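Geranyltranstransferase (PDB 4F62) probably catalyses the head-to-tail condensation of isoprenyl diphosphates into longer chains such as farnesyl diphosphate. Local coordinates at residues I168-H177 against K246-G254. Numbering follows the deposited sequence.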
loop_
_atom_site.group_PDB
_atom_site.type_symbol
_atom_site.label_atom_id
_atom_site.label_comp_id
_atom_site.label_asym_id
_atom_site.label_seq_id
_atom_site.Cartn_x
_atom_site.Cartn_y
_atom_site.Cartn_z
ATOM N N ILE A 168 -19.297 23.504 5.895
ATOM C CA ILE A 168 -17.935 23.860 6.251
ATOM C C ILE A 168 -17.530 25.174 5.589
ATOM O O ILE A 168 -18.192 25.632 4.661
ATOM C CB ILE A 168 -16.983 22.746 5.829
ATOM C CG1 ILE A 168 -17.016 22.577 4.312
ATOM C CG2 ILE A 168 -17.384 21.437 6.498
ATOM C CD1 ILE A 168 -16.121 21.462 3.815
ATOM N N SER A 169 -16.446 25.777 6.065
ATOM C CA SER A 169 -15.995 27.061 5.531
ATOM C C SER A 169 -15.233 26.865 4.226
ATOM O O SER A 169 -14.916 25.739 3.842
ATOM C CB SER A 169 -15.069 27.744 6.532
ATOM O OG SER A 169 -13.878 26.979 6.659
ATOM N N LEU A 170 -14.924 27.972 3.557
ATOM C CA LEU A 170 -14.064 27.951 2.384
ATOM C C LEU A 170 -12.722 27.295 2.710
ATOM O O LEU A 170 -12.240 26.450 1.956
ATOM C CB LEU A 170 -13.845 29.382 1.895
ATOM C CG LEU A 170 -12.828 29.577 0.768
ATOM C CD1 LEU A 170 -13.254 28.813 -0.496
ATOM C CD2 LEU A 170 -12.685 31.072 0.478
ATOM N N ALA A 171 -12.130 27.685 3.839
ATOM C CA ALA A 171 -10.839 27.137 4.259
ATOM C C ALA A 171 -10.915 25.634 4.452
ATOM O O ALA A 171 -9.994 24.902 4.063
ATOM C CB ALA A 171 -10.374 27.806 5.552
ATOM N N GLU A 172 -12.004 25.171 5.070
ATOM C CA GLU A 172 -12.189 23.742 5.291
ATOM C C GLU A 172 -12.406 23.007 3.971
ATOM O O GLU A 172 -11.882 21.912 3.775
ATOM C CB GLU A 172 -13.341 23.496 6.271
ATOM C CG GLU A 172 -12.951 23.802 7.706
ATOM C CD GLU A 172 -14.137 23.840 8.646
ATOM O OE1 GLU A 172 -15.229 24.291 8.224
ATOM O OE2 GLU A 172 -13.974 23.424 9.811
ATOM N N LEU A 173 -13.164 23.620 3.062
ATOM C CA LEU A 173 -13.411 23.011 1.762
ATOM C C LEU A 173 -12.105 22.874 0.990
ATOM O O LEU A 173 -11.802 21.795 0.449
ATOM C CB LEU A 173 -14.427 23.820 0.946
ATOM C CG LEU A 173 -14.842 23.188 -0.390
ATOM C CD1 LEU A 173 -15.395 21.798 -0.146
ATOM C CD2 LEU A 173 -15.890 24.058 -1.086
ATOM N N GLU A 174 -11.324 23.953 0.953
ATOM C CA GLU A 174 -10.012 23.898 0.322
ATOM C C GLU A 174 -9.130 22.814 0.949
ATOM O O GLU A 174 -8.534 22.006 0.235
ATOM C CB GLU A 174 -9.275 25.245 0.376
ATOM C CG GLU A 174 -7.912 25.149 -0.341
ATOM C CD GLU A 174 -6.831 26.064 0.228
ATOM O OE1 GLU A 174 -7.032 26.648 1.314
ATOM O OE2 GLU A 174 -5.764 26.192 -0.418
ATOM N N GLN A 175 -9.047 22.791 2.279
ATOM C CA GLN A 175 -8.244 21.770 2.958
ATOM C C GLN A 175 -8.652 20.349 2.549
ATOM O O GLN A 175 -7.801 19.481 2.302
ATOM C CB GLN A 175 -8.348 21.915 4.480
ATOM C CG GLN A 175 -7.624 20.771 5.235
ATOM C CD GLN A 175 -7.552 21.013 6.730
ATOM O OE1 GLN A 175 -8.549 20.870 7.443
ATOM N NE2 GLN A 175 -6.372 21.405 7.211
ATOM N N MET A 176 -9.959 20.122 2.474
ATOM C CA MET A 176 -10.488 18.816 2.101
ATOM C C MET A 176 -10.039 18.402 0.697
ATOM O O MET A 176 -9.592 17.271 0.489
ATOM C CB MET A 176 -12.019 18.826 2.182
ATOM C CG MET A 176 -12.657 17.461 2.102
ATOM S SD MET A 176 -12.999 16.989 0.404
ATOM C CE MET A 176 -14.651 17.732 0.261
ATOM N N HIS A 177 -10.164 19.313 -0.265
ATOM C CA HIS A 177 -9.817 18.988 -1.645
ATOM C C HIS A 177 -8.320 18.803 -1.831
ATOM O O HIS A 177 -7.887 17.942 -2.603
ATOM C CB HIS A 177 -10.348 20.045 -2.622
ATOM C CG HIS A 177 -11.823 19.972 -2.838
ATOM N ND1 HIS A 177 -12.623 21.080 -2.943
ATOM C CD2 HIS A 177 -12.657 18.899 -2.962
ATOM C CE1 HIS A 177 -13.884 20.715 -3.131
ATOM N NE2 HIS A 177 -13.914 19.382 -3.139
ATOM N N LYS A 246 -25.177 21.141 0.783
ATOM C CA LYS A 246 -23.772 20.931 1.161
ATOM C C LYS A 246 -22.868 22.058 0.621
ATOM O O LYS A 246 -23.289 22.829 -0.239
ATOM C CB LYS A 246 -23.319 19.546 0.664
ATOM C CG LYS A 246 -21.870 19.136 0.950
ATOM C CD LYS A 246 -21.481 19.268 2.420
ATOM C CE LYS A 246 -20.063 18.751 2.653
ATOM N NZ LYS A 246 -19.155 18.982 1.488
ATOM N N ALA A 247 -21.636 22.155 1.129
ATOM C CA ALA A 247 -20.697 23.229 0.772
ATOM C C ALA A 247 -20.072 23.112 -0.629
ATOM O O ALA A 247 -19.568 22.058 -1.017
ATOM C CB ALA A 247 -19.596 23.348 1.828
ATOM N N THR A 248 -20.102 24.222 -1.370
ATOM C CA THR A 248 -19.520 24.320 -2.706
ATOM C C THR A 248 -18.845 25.689 -2.852
ATOM O O THR A 248 -19.181 26.630 -2.130
ATOM C CB THR A 248 -20.603 24.209 -3.811
ATOM O OG1 THR A 248 -21.359 25.424 -3.864
ATOM C CG2 THR A 248 -21.554 23.048 -3.559
ATOM N N TYR A 249 -17.921 25.819 -3.797
ATOM C CA TYR A 249 -17.310 27.127 -4.048
ATOM C C TYR A 249 -18.277 28.254 -4.450
ATOM O O TYR A 249 -18.140 29.375 -3.954
ATOM C CB TYR A 249 -16.106 27.017 -4.998
ATOM C CG TYR A 249 -15.001 26.172 -4.388
ATOM C CD1 TYR A 249 -14.110 26.710 -3.462
ATOM C CD2 TYR A 249 -14.888 24.819 -4.699
ATOM C CE1 TYR A 249 -13.111 25.919 -2.872
ATOM C CE2 TYR A 249 -13.895 24.027 -4.127
ATOM C CZ TYR A 249 -13.010 24.581 -3.215
ATOM O OH TYR A 249 -12.037 23.783 -2.649
ATOM N N PRO A 250 -19.256 27.970 -5.343
ATOM C CA PRO A 250 -20.201 29.040 -5.690
ATOM C C PRO A 250 -21.038 29.486 -4.505
ATOM O O PRO A 250 -21.386 30.663 -4.419
ATOM C CB PRO A 250 -21.101 28.394 -6.744
ATOM C CG PRO A 250 -20.235 27.362 -7.381
ATOM C CD PRO A 250 -19.381 26.823 -6.261
ATOM N N LYS A 251 -21.372 28.575 -3.598
ATOM C CA LYS A 251 -22.105 28.999 -2.401
ATOM C C LYS A 251 -21.228 29.818 -1.463
ATOM O O LYS A 251 -21.707 30.736 -0.810
ATOM C CB LYS A 251 -22.726 27.800 -1.675
ATOM C CG LYS A 251 -24.007 27.343 -2.341
ATOM C CD LYS A 251 -24.174 25.839 -2.309
ATOM C CE LYS A 251 -24.941 25.387 -1.086
ATOM N NZ LYS A 251 -25.230 23.923 -1.158
ATOM N N LEU A 252 -19.941 29.495 -1.410
ATOM C CA LEU A 252 -19.045 30.191 -0.491
ATOM C C LEU A 252 -18.498 31.502 -1.061
ATOM O O LEU A 252 -18.191 32.427 -0.312
ATOM C CB LEU A 252 -17.896 29.265 -0.057
ATOM C CG LEU A 252 -18.303 28.080 0.825
ATOM C CD1 LEU A 252 -17.182 27.035 0.912
ATOM C CD2 LEU A 252 -18.696 28.570 2.217
ATOM N N LEU A 253 -18.378 31.597 -2.381
ATOM C CA LEU A 253 -17.769 32.787 -2.977
ATOM C C LEU A 253 -18.697 33.544 -3.920
ATOM O O LEU A 253 -18.321 34.587 -4.460
ATOM C CB LEU A 253 -16.514 32.393 -3.748
ATOM C CG LEU A 253 -15.403 31.682 -2.988
ATOM C CD1 LEU A 253 -14.402 31.075 -3.977
ATOM C CD2 LEU A 253 -14.723 32.677 -2.074
ATOM N N GLY A 254 -19.899 33.012 -4.132
ATOM C CA GLY A 254 -20.765 33.500 -5.195
ATOM C C GLY A 254 -20.331 32.822 -6.492
ATOM O O GLY A 254 -19.184 32.361 -6.600
#
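Y249 is the centre of the tight part of this contact, with L173 over one face of its ring and H177 at its hydroxyl. L173 CD2 lies 3.5 Å from the Y249 ring centroid, almost straight over the ring centre, a CH-pi contact. L173 has CG anti to its backbone N (chi1 -175°), which sends the branch across to the ring. At the far end of the ring, Y249 OH meets H177 ND1 at 2.8 Å in a nearly straight hydrogen bond (169°); either atom could be the donor. The two rings meet rim to rim, with planes at 34°. L170 CD1 reaches the ring edge, 3.7 Å from Y249 CD1. Replacing Y249 with an alanine would probably leave H177 ND1 without this partner and open a gap beside L173.

The other side is partly open to solvent, though its contacts are still close: L170 CD2 touches L253 CD2 at 3.6 Å, and L252 CD1 rests on the backbone of L170. I168 CG1 meets A247 CB at 3.7 Å ahead of the helices.

Helix 201-226 adds L216 against Y249, and its D223 accepts a hydrogen bond from Y249 N. S169 and E172 form a capping box, and T248 is the N-cap of helix 249-273. The first turns of helices 170-194 and 249-273 run roughly antiparallel past each other, in the all-helical isoprenoid synthase fold.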